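Local coordinates for Pgp2 (Campylobacter jejuni subsp. jejuni, PDB 6XJ6), which probably trims peptidoglycan as an LD-carboxypeptidase and sets the helical cell shape, binding peptidoglycan through a pocket on its accessory NTF2-like domain, at residues I252-D257 against K269-K274; F181-A186 against I231-I236; N246-R251 against V273-K278. All blocks are in the same frame, centred on the assembly; numbering follows the deposited sequence.

Interaction 1: I252-D257 against K269-K274; sequences ISFYED and KILYVK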
loop_
_atom_site.group_PDB
_atom_site.type_symbol
_atom_site.label_atom_id
_atom_site.label_comp_id
_atom_site.label_asym_id
_atom_site.label_seq_id
_atom_site.Cartn_x
_atom_site.Cartn_y
_atom_site.Cartn_z
ATOM N N ILE A 252 1.377 3.849 -4.677
ATOM C CA ILE A 252 0.903 3.949 -6.057
ATOM C C ILE A 252 1.272 2.646 -6.739
ATOM O O ILE A 252 2.456 2.336 -6.876
ATOM C CB ILE A 252 1.548 5.129 -6.801
ATOM C CG1 ILE A 252 1.346 6.439 -6.034
ATOM C CG2 ILE A 252 0.965 5.221 -8.219
ATOM C CD1 ILE A 252 2.061 7.629 -6.635
ATOM N N SER A 253 0.272 1.890 -7.177
ATOM C CA SER A 253 0.508 0.655 -7.905
ATOM C C SER A 253 -0.133 0.751 -9.278
ATOM O O SER A 253 -1.142 1.437 -9.468
ATOM C CB SER A 253 -0.016 -0.571 -7.142
ATOM O OG SER A 253 -1.413 -0.516 -6.940
ATOM N N PHE A 254 0.470 0.075 -10.244
ATOM C CA PHE A 254 -0.019 0.136 -11.612
ATOM C C PHE A 254 0.676 -0.944 -12.417
ATOM O O PHE A 254 1.702 -1.489 -11.997
ATOM C CB PHE A 254 0.219 1.513 -12.246
ATOM C CG PHE A 254 1.646 1.991 -12.173
ATOM C CD1 PHE A 254 2.516 1.786 -13.223
ATOM C CD2 PHE A 254 2.108 2.657 -11.045
ATOM C CE1 PHE A 254 3.821 2.231 -13.158
ATOM C CE2 PHE A 254 3.418 3.098 -10.974
ATOM C CZ PHE A 254 4.268 2.890 -12.028
ATOM N N TYR A 255 0.096 -1.253 -13.573
ATOM C CA TYR A 255 0.722 -2.128 -14.552
ATOM C C TYR A 255 1.516 -1.283 -15.532
ATOM O O TYR A 255 1.060 -0.223 -15.975
ATOM C CB TYR A 255 -0.324 -2.912 -15.347
ATOM C CG TYR A 255 -1.020 -4.024 -14.601
ATOM C CD1 TYR A 255 -2.403 -4.040 -14.476
ATOM C CD2 TYR A 255 -0.300 -5.072 -14.043
ATOM C CE1 TYR A 255 -3.049 -5.060 -13.806
ATOM C CE2 TYR A 255 -0.940 -6.097 -13.370
ATOM C CZ TYR A 255 -2.311 -6.085 -13.254
ATOM O OH TYR A 255 -2.945 -7.109 -12.585
ATOM N N GLU A 256 2.698 -1.769 -15.880
ATOM C CA GLU A 256 3.562 -1.148 -16.869
ATOM C C GLU A 256 3.477 -2.005 -18.120
ATOM O O GLU A 256 3.816 -3.190 -18.078
ATOM C CB GLU A 256 4.994 -1.128 -16.338
ATOM C CG GLU A 256 5.953 -0.287 -17.126
ATOM C CD GLU A 256 7.205 0.019 -16.332
ATOM O OE1 GLU A 256 8.142 -0.806 -16.359
ATOM O OE2 GLU A 256 7.238 1.070 -15.658
ATOM N N ASP A 257 3.002 -1.418 -19.219
ATOM C CA ASP A 257 2.752 -2.148 -20.453
ATOM C C ASP A 257 3.664 -1.622 -21.550
ATOM O O ASP A 257 3.876 -0.412 -21.673
ATOM C CB ASP A 257 1.287 -2.007 -20.899
ATOM C CG ASP A 257 0.310 -2.640 -19.920
ATOM O OD1 ASP A 257 0.595 -3.748 -19.419
ATOM O OD2 ASP A 257 -0.746 -2.026 -19.653
ATOM N N LYS A 269 4.175 -2.663 -11.145
ATOM C CA LYS A 269 4.974 -1.610 -10.540
ATOM C C LYS A 269 4.313 -1.148 -9.249
ATOM O O LYS A 269 3.084 -1.068 -9.157
ATOM C CB LYS A 269 5.059 -0.399 -11.471
ATOM C CG LYS A 269 5.810 -0.644 -12.767
ATOM C CD LYS A 269 7.311 -0.687 -12.570
ATOM C CE LYS A 269 7.886 0.663 -12.137
ATOM N NZ LYS A 269 9.358 0.571 -11.926
ATOM N N ILE A 270 5.137 -0.814 -8.257
ATOM C CA ILE A 270 4.658 -0.195 -7.025
ATOM C C ILE A 270 5.642 0.891 -6.627
ATOM O O ILE A 270 6.857 0.669 -6.636
ATOM C CB ILE A 270 4.498 -1.188 -5.857
ATOM C CG1 ILE A 270 3.749 -2.451 -6.296
ATOM C CG2 ILE A 270 3.775 -0.498 -4.709
ATOM C CD1 ILE A 270 3.656 -3.521 -5.214
ATOM N N LEU A 271 5.118 2.066 -6.296
ATOM C CA LEU A 271 5.889 3.141 -5.696
ATOM C C LEU A 271 5.336 3.418 -4.308
ATOM O O LEU A 271 4.117 3.504 -4.123
ATOM C CB LEU A 271 5.797 4.424 -6.528
ATOM C CG LEU A 271 6.220 4.354 -7.995
ATOM C CD1 LEU A 271 5.981 5.689 -8.676
ATOM C CD2 LEU A 271 7.676 3.953 -8.126
ATOM N N TYR A 272 6.229 3.550 -3.339
ATOM C CA TYR A 272 5.901 4.078 -2.022
ATOM C C TYR A 272 6.492 5.476 -1.976
ATOM O O TYR A 272 7.692 5.645 -2.192
ATOM C CB TYR A 272 6.475 3.179 -0.920
ATOM C CG TYR A 272 5.831 1.807 -0.922
ATOM C CD1 TYR A 272 6.285 0.813 -1.776
ATOM C CD2 TYR A 272 4.730 1.530 -0.126
ATOM C CE1 TYR A 272 5.679 -0.422 -1.823
ATOM C CE2 TYR A 272 4.115 0.284 -0.160
ATOM C CZ TYR A 272 4.594 -0.683 -1.013
ATOM O OH TYR A 272 3.982 -1.910 -1.069
ATOM N N VAL A 273 5.646 6.481 -1.747
ATOM C CA VAL A 273 6.048 7.869 -1.917
ATOM C C VAL A 273 5.613 8.704 -0.722
ATOM O O VAL A 273 4.704 8.347 0.026
ATOM C CB VAL A 273 5.478 8.484 -3.222
ATOM C CG1 VAL A 273 5.765 7.588 -4.423
ATOM C CG2 VAL A 273 3.971 8.751 -3.105
ATOM N N LYS A 274 6.281 9.837 -0.556
ATOM C CA LYS A 274 5.789 10.911 0.287
ATOM C C LYS A 274 5.575 12.146 -0.577
ATOM O O LYS A 274 6.067 12.232 -1.705
ATOM C CB LYS A 274 6.765 11.231 1.424
ATOM C CG LYS A 274 8.101 11.768 0.959
ATOM C CD LYS A 274 9.027 12.048 2.124
ATOM C CE LYS A 274 10.394 12.442 1.622
ATOM N NZ LYS A 274 11.381 12.604 2.726
HETATM O O HOH W 1 10.390 -0.642 -14.537
#
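Phe-254 lays one ring face against the base of the Lys-269 side chain, whose CB sits 3.3 Å above the ring plane and is displaced toward the rim, on the CE1-CZ side. This CH-pi contact brings Lys-269 CB to 3.4 Å from Phe-254 CE1, and the two side chains run alongside one another in the same direction. Phe-254 reaches this position with CG in the crowded site between backbone N and carbonyl carbon (chi1 53°). Beyond CG, Lys-269 folds at chi2 and chi3, so that its CD passes obliquely across the carboxylate of Glu-256, 3.6 Å from Glu-256 OE2. The ammonium does not form a direct salt bridge there, since Lys-269 NZ stays 4.3 Å from Glu-256 OE2. Instead water 1 donates to Glu-256 OE1 and accepts from Lys-269 NZ, while Glu-286 forms the direct salt bridge and Gln-287 O, at the C terminus, a further hydrogen bond. The nearby carboxylates probably help keep the lysine charged.

Leu-271 adds its CG at the ring edge of Phe-254, and Ile-252 CD1 meets Val-273 CG2 with the side chains crossing at about a right angle. These residues share the face of the sheet occupied by Phe-254, where Leu-180 and Trp-183 of helix 170-188 pack. Ser-253 and Ile-270 lie on the other face. Two hydrogen-bonded pairs hold the backbones. Between Ile-252 and Leu-271 both bonds are nearly straight and in the carbonyl plane, the Leu-271 N to Ile-252 O bond being 2.7 Å. At Phe-254, N approaches Lys-269 O from above the carbonyl plane, whereas Lys-269 N meets Phe-254 O almost along its C=O axis. The N-to-C directions of the two segments differ by 164°, as befits the long antiparallel beta hairpin in the curved sheet of an NTF2-like domain.

Interaction 2: F181-A186 against I231-I236; sequences FTWKLA and IKFSDI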
loop_
_atom_site.group_PDB
_atom_site.type_symbol
_atom_site.label_atom_id
_atom_site.label_comp_id
_atom_site.label_asym_id
_atom_site.label_seq_id
_atom_site.Cartn_x
_atom_site.Cartn_y
_atom_site.Cartn_z
ATOM N N PHE A 181 2.897 10.940 -14.006
ATOM C CA PHE A 181 3.016 10.986 -15.459
ATOM C C PHE A 181 4.159 11.887 -15.913
ATOM O O PHE A 181 4.697 11.691 -17.009
ATOM C CB PHE A 181 1.669 11.353 -16.087
ATOM C CG PHE A 181 0.734 10.192 -16.138
ATOM C CD1 PHE A 181 0.791 9.293 -17.187
ATOM C CD2 PHE A 181 -0.143 9.947 -15.103
ATOM C CE1 PHE A 181 -0.035 8.192 -17.222
ATOM C CE2 PHE A 181 -0.972 8.842 -15.129
ATOM C CZ PHE A 181 -0.918 7.965 -16.192
ATOM N N THR A 182 4.551 12.861 -15.086
ATOM C CA THR A 182 5.731 13.665 -15.383
ATOM C C THR A 182 6.993 12.832 -15.223
ATOM O O THR A 182 7.917 12.916 -16.045
ATOM C CB THR A 182 5.766 14.878 -14.452
ATOM O OG1 THR A 182 4.566 15.651 -14.624
ATOM C CG2 THR A 182 6.983 15.761 -14.741
ATOM N N TRP A 183 7.038 12.014 -14.172
ATOM C CA TRP A 183 8.133 11.070 -13.980
ATOM C C TRP A 183 8.188 10.059 -15.121
ATOM O O TRP A 183 9.269 9.756 -15.641
ATOM C CB TRP A 183 7.916 10.398 -12.623
ATOM C CG TRP A 183 8.721 9.167 -12.285
ATOM C CD1 TRP A 183 10.015 9.113 -11.853
ATOM C CD2 TRP A 183 8.241 7.822 -12.278
ATOM N NE1 TRP A 183 10.376 7.814 -11.606
ATOM C CE2 TRP A 183 9.301 7.000 -11.856
ATOM C CE3 TRP A 183 7.014 7.232 -12.594
ATOM C CZ2 TRP A 183 9.173 5.617 -11.740
ATOM C CZ3 TRP A 183 6.889 5.862 -12.490
ATOM C CH2 TRP A 183 7.965 5.067 -12.066
ATOM N N LYS A 184 7.026 9.550 -15.542
ATOM C CA LYS A 184 6.963 8.637 -16.681
ATOM C C LYS A 184 7.548 9.279 -17.934
ATOM O O LYS A 184 8.319 8.648 -18.670
ATOM C CB LYS A 184 5.507 8.234 -16.923
ATOM C CG LYS A 184 5.279 7.309 -18.109
ATOM C CD LYS A 184 3.793 7.039 -18.289
ATOM C CE LYS A 184 3.503 6.218 -19.522
ATOM N NZ LYS A 184 3.807 6.961 -20.778
ATOM N N LEU A 185 7.182 10.533 -18.203
ATOM C CA LEU A 185 7.687 11.203 -19.396
ATOM C C LEU A 185 9.198 11.381 -19.323
ATOM O O LEU A 185 9.898 11.239 -20.333
ATOM C CB LEU A 185 7.001 12.560 -19.562
ATOM C CG LEU A 185 7.431 13.359 -20.798
ATOM C CD1 LEU A 185 7.060 12.610 -22.069
ATOM C CD2 LEU A 185 6.802 14.737 -20.799
ATOM N N ALA A 186 9.715 11.702 -18.138
ATOM C CA ALA A 186 11.157 11.855 -17.980
ATOM C C ALA A 186 11.882 10.552 -18.291
ATOM O O ALA A 186 12.908 10.551 -18.983
ATOM C CB ALA A 186 11.473 12.320 -16.559
ATOM N N ILE A 231 5.785 3.401 -23.464
ATOM C CA ILE A 231 5.365 2.823 -22.196
ATOM C C ILE A 231 3.963 3.317 -21.864
ATOM O O ILE A 231 3.640 4.489 -22.077
ATOM C CB ILE A 231 6.370 3.184 -21.080
ATOM C CG1 ILE A 231 5.906 2.641 -19.730
ATOM C CG2 ILE A 231 6.583 4.693 -21.020
ATOM C CD1 ILE A 231 6.978 2.699 -18.659
ATOM N N LYS A 232 3.128 2.414 -21.350
ATOM C CA LYS A 232 1.770 2.739 -20.934
ATOM C C LYS A 232 1.531 2.256 -19.512
ATOM O O LYS A 232 1.940 1.150 -19.146
ATOM C CB LYS A 232 0.743 2.080 -21.861
ATOM C CG LYS A 232 0.457 2.875 -23.124
ATOM C CD LYS A 232 -0.433 2.092 -24.079
ATOM C CE LYS A 232 0.388 1.278 -25.069
ATOM N NZ LYS A 232 -0.271 -0.009 -25.424
ATOM N N PHE A 233 0.871 3.093 -18.713
ATOM C CA PHE A 233 0.449 2.733 -17.368
ATOM C C PHE A 233 -1.041 2.423 -17.383
ATOM O O PHE A 233 -1.822 3.101 -18.061
ATOM C CB PHE A 233 0.694 3.868 -16.370
ATOM C CG PHE A 233 2.141 4.163 -16.095
ATOM C CD1 PHE A 233 3.159 3.383 -16.623
ATOM C CD2 PHE A 233 2.482 5.236 -15.281
ATOM C CE1 PHE A 233 4.490 3.671 -16.340
ATOM C CE2 PHE A 233 3.805 5.528 -15.003
ATOM C CZ PHE A 233 4.808 4.751 -15.535
ATOM N N SER A 234 -1.435 1.394 -16.638
ATOM C CA SER A 234 -2.845 1.062 -16.506
ATOM C C SER A 234 -3.098 0.506 -15.112
ATOM O O SER A 234 -2.169 0.225 -14.352
ATOM C CB SER A 234 -3.300 0.082 -17.591
ATOM O OG SER A 234 -2.657 -1.167 -17.465
ATOM N N ASP A 235 -4.378 0.369 -14.778
ATOM C CA ASP A 235 -4.816 -0.184 -13.495
ATOM C C ASP A 235 -4.178 0.561 -12.321
ATOM O O ASP A 235 -3.639 -0.038 -11.393
ATOM C CB ASP A 235 -4.540 -1.689 -13.421
ATOM C CG ASP A 235 -5.263 -2.368 -12.265
ATOM O OD1 ASP A 235 -6.322 -1.867 -11.832
ATOM O OD2 ASP A 235 -4.766 -3.410 -11.786
ATOM N N ILE A 236 -4.246 1.887 -12.358
ATOM C CA ILE A 236 -3.585 2.698 -11.340
ATOM C C ILE A 236 -4.433 2.741 -10.078
ATOM O O ILE A 236 -5.616 3.110 -10.115
ATOM C CB ILE A 236 -3.303 4.113 -11.860
ATOM C CG1 ILE A 236 -2.384 4.055 -13.082
ATOM C CG2 ILE A 236 -2.644 4.958 -10.763
ATOM C CD1 ILE A 236 -2.324 5.368 -13.841
HETATM O O HOH W 2 5.621 6.342 -23.653
#
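The tight part of this contact is the ring of Phe-233, held between the side chains of helix 181-186. Lys-184 reaches out from the helix to meet it, and its CD stands 3.5 Å above the ring plane, directly over the centre of one face, in a CH-pi contact. The lysine gets there with CG anti to the backbone N (chi1 178°) and an extended aliphatic chain, so CB, CG and CD all lie against the ring. Only the last bond turns, at chi4. Trp-183 comes in across Phe-233 at about a right angle, its CZ3 lying 3.9 Å from Phe-233 CZ. The Phe-181 ring is tilted obliquely to that of Phe-233, with the planes at 48°. Its tip goes on to Ile-236, end to end, with Phe-181 CZ 3.8 Å from Ile-236 CD1.

Toward the Ile-231 end the packing gives way to a polar, wetter margin. The bend at chi4 (-67°) carries Lys-184 NZ beyond the ring to Ile-231 O, a 2.8 Å hydrogen bond in which the ammonium lies well above the carbonyl plane. Lys-184 NZ also touches Ile-231 CG2, at 3.6 Å. Water 2 accepts a bond from Ile-231 N and a weak one from Lys-184 NZ, so the lysine binds the carbonyl of Ile-231 directly and its amide only loosely, through the water. The ammonium is too far from the Phe-233 ring for more than a slight cation-pi attraction. Lys-232 points away from the helix and is exposed.

Around the contact, Phe-233 also meets Phe-254 of the adjoining strand 249-260 and Leu-180, while Trp-183 rests on Leu-271 of strand 263-275 and bonds Tyr-199 through NE1. Helix 170-188 thus lies against the sheet, with strand 232-240 under this part of it.

Interaction 3: N246-R251 against V273-K278; sequences NETMYR and VKIDSK
This contact belongs to the outer end of the beta hairpin made by strands 249-260 and 263-275, far from its turn, where the two chains begin to part. Tyr-250 and Val-273 form the last pair joined by two hydrogen bonds. Val-273 N meets Tyr-250 O nearly along the C=O axis at 2.9 Å, while Tyr-250 N approaches Val-273 O from above the carbonyl plane. One step on, Ile-275 N still bonds Thr-248 O at 2.9 Å, again almost along the C=O axis. The reciprocal bond is not made: Thr-248 N and Ile-275 O stand 5.0 Å from each other, and water 3 bridges them, accepting from that amide and donating to that carbonyl. It donates a second bond to Glu-247 OE1, 2.6 Å away, so the carboxylate helps fix its position.

Antiparallel strands put paired residues on the same face, and here Met-249 and Lys-274 form the non-hydrogen-bonded pair, their side chains crossing obliquely. Glu-247 lies alongside Lys-274 after a bend at chi2 (-74°), with Lys-274 CD 3.9 Å from Glu-247 OE1. The charges are joined through water 4, which donates to Glu-247 OE2 and accepts from Lys-274 NZ; the ammonium makes its direct salt bridges with Asp-200 and Glu-203. On the other face, Tyr-250 CB rests on Val-273 CG2, and its ring carbon CE1 lies 4.0 Å from Ile-275 CD1. That same methyl also touches Thr-248 CG2, so the tip of Ile-275 bridges tyrosine and threonine. In this NTF2-like domain helix 170-188 packs on that face through Gln-172 and Leu-176, and the hydroxyl of Tyr-250 is hydrogen-bonded to Gln-172 and to the backbone N of Lys-169.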
loop_
_atom_site.group_PDB
_atom_site.type_symbol
_atom_site.label_atom_id
_atom_site.label_comp_id
_atom_site.label_asym_id
_atom_site.label_seq_id
_atom_site.Cartn_x
_atom_site.Cartn_y
_atom_site.Cartn_z
ATOM N N ASN A 246 4.922 11.173 10.800
ATOM C CA ASN A 246 4.326 12.464 10.475
ATOM C C ASN A 246 4.652 12.864 9.036
ATOM O O ASN A 246 5.055 13.995 8.753
ATOM C CB ASN A 246 4.784 13.537 11.464
ATOM C CG ASN A 246 4.051 14.851 11.279
ATOM O OD1 ASN A 246 2.876 14.871 10.915
ATOM N ND2 ASN A 246 4.747 15.959 11.522
ATOM N N GLU A 247 4.492 11.915 8.117
ATOM C CA GLU A 247 4.689 12.187 6.704
ATOM C C GLU A 247 3.392 11.920 5.963
ATOM O O GLU A 247 2.584 11.091 6.378
ATOM C CB GLU A 247 5.796 11.317 6.088
ATOM C CG GLU A 247 7.193 11.568 6.642
ATOM C CD GLU A 247 7.824 12.871 6.168
ATOM O OE1 GLU A 247 7.287 13.533 5.251
ATOM O OE2 GLU A 247 8.875 13.237 6.724
ATOM N N THR A 248 3.201 12.639 4.857
ATOM C CA THR A 248 2.070 12.396 3.968
ATOM C C THR A 248 2.558 11.395 2.938
ATOM O O THR A 248 3.331 11.738 2.045
ATOM C CB THR A 248 1.615 13.690 3.310
ATOM O OG1 THR A 248 1.335 14.657 4.325
ATOM C CG2 THR A 248 0.357 13.439 2.476
ATOM N N MET A 249 2.135 10.150 3.092
ATOM C CA MET A 249 2.642 9.051 2.288
ATOM C C MET A 249 1.502 8.390 1.535
ATOM O O MET A 249 0.351 8.372 1.989
ATOM C CB MET A 249 3.344 8.015 3.158
ATOM C CG MET A 249 4.602 8.554 3.776
ATOM S SD MET A 249 5.420 7.374 4.854
ATOM C CE MET A 249 5.767 6.066 3.710
ATOM N N TYR A 250 1.838 7.868 0.357
ATOM C CA TYR A 250 0.888 7.143 -0.466
ATOM C C TYR A 250 1.589 5.958 -1.100
ATOM O O TYR A 250 2.810 5.964 -1.299
ATOM C CB TYR A 250 0.334 8.013 -1.598
ATOM C CG TYR A 250 -0.710 9.019 -1.178
ATOM C CD1 TYR A 250 -0.355 10.216 -0.588
ATOM C CD2 TYR A 250 -2.055 8.776 -1.395
ATOM C CE1 TYR A 250 -1.336 11.154 -0.215
ATOM C CE2 TYR A 250 -3.020 9.688 -1.022
ATOM C CZ TYR A 250 -2.655 10.870 -0.435
ATOM O OH TYR A 250 -3.633 11.784 -0.083
ATOM N N ARG A 251 0.790 4.944 -1.425
ATOM C CA ARG A 251 1.216 3.829 -2.256
ATOM C C ARG A 251 0.579 4.006 -3.627
ATOM O O ARG A 251 -0.613 4.302 -3.720
ATOM C CB ARG A 251 0.783 2.498 -1.651
ATOM C CG ARG A 251 1.394 1.325 -2.349
ATOM C CD ARG A 251 0.808 0.027 -1.870
ATOM N NE ARG A 251 -0.276 -0.343 -2.753
ATOM C CZ ARG A 251 -0.584 -1.581 -3.111
ATOM N NH1 ARG A 251 0.093 -2.620 -2.643
ATOM N NH2 ARG A 251 -1.595 -1.774 -3.942
ATOM N N VAL A 273 5.646 6.481 -1.747
ATOM C CA VAL A 273 6.048 7.869 -1.917
ATOM C C VAL A 273 5.613 8.704 -0.722
ATOM O O VAL A 273 4.704 8.347 0.026
ATOM C CB VAL A 273 5.478 8.484 -3.222
ATOM C CG1 VAL A 273 5.765 7.588 -4.423
ATOM C CG2 VAL A 273 3.971 8.751 -3.105
ATOM N N LYS A 274 6.281 9.837 -0.556
ATOM C CA LYS A 274 5.789 10.911 0.287
ATOM C C LYS A 274 5.575 12.146 -0.577
ATOM O O LYS A 274 6.067 12.232 -1.705
ATOM C CB LYS A 274 6.765 11.231 1.424
ATOM C CG LYS A 274 8.101 11.768 0.959
ATOM C CD LYS A 274 9.027 12.048 2.124
ATOM C CE LYS A 274 10.394 12.442 1.622
ATOM N NZ LYS A 274 11.381 12.604 2.726
ATOM N N ILE A 275 4.819 13.097 -0.042
ATOM C CA ILE A 275 4.680 14.418 -0.640
ATOM C C ILE A 275 5.555 15.365 0.164
ATOM O O ILE A 275 5.361 15.519 1.376
ATOM C CB ILE A 275 3.219 14.887 -0.647
ATOM C CG1 ILE A 275 2.358 13.947 -1.488
ATOM C CG2 ILE A 275 3.140 16.286 -1.198
ATOM C CD1 ILE A 275 0.879 14.245 -1.410
ATOM N N ASP A 276 6.516 16.002 -0.500
ATOM C CA ASP A 276 7.473 16.831 0.214
ATOM C C ASP A 276 6.857 18.188 0.557
ATOM O O ASP A 276 5.699 18.479 0.239
ATOM C CB ASP A 276 8.791 16.923 -0.558
ATOM C CG ASP A 276 8.713 17.811 -1.796
ATOM O OD1 ASP A 276 7.675 18.464 -2.042
ATOM O OD2 ASP A 276 9.720 17.850 -2.533
ATOM N N SER A 277 7.643 19.026 1.235
ATOM C CA SER A 277 7.139 20.308 1.711
ATOM C C SER A 277 6.711 21.224 0.573
ATOM O O SER A 277 5.938 22.161 0.806
ATOM C CB SER A 277 8.202 21.005 2.562
ATOM O OG SER A 277 9.351 21.312 1.791
ATOM N N LYS A 278 7.200 20.988 -0.641
ATOM C CA LYS A 278 6.807 21.771 -1.804
ATOM C C LYS A 278 5.693 21.105 -2.599
ATOM O O LYS A 278 5.375 21.557 -3.703
ATOM C CB LYS A 278 8.026 22.040 -2.690
ATOM C CG LYS A 278 9.231 22.595 -1.925
ATOM C CD LYS A 278 8.878 23.847 -1.122
ATOM C CE LYS A 278 10.017 24.271 -0.209
ATOM N NZ LYS A 278 9.584 25.322 0.754
HETATM O O HOH W 3 5.206 14.222 3.885
HETATM O O HOH W 4 10.471 13.994 4.727
#

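Overall arrangement
Running from the N terminus, helix 170-188 comes first, and interaction 2 closes the 44-residue excursion from it to strand 232-240, much of it helical. The chain then enters strand 249-260, which pairs with strand 232-240 through Tyr-255 to Ser-234 and Asp-257 to Lys-232, bringing interactions 1 and 2 together with centres about 9 Å apart. Interactions 1 and 3 lie on one hairpin: interaction 1 closes the shorter loop and interaction 3 the longer one around it, the two ending on the same stretch, where they share Val-273 and Lys-274. Interaction 2 precedes both in series. Together they tie helix and curved sheet into the NTF2-like domain, away from the predicted catalytic His-119 and Cys-136.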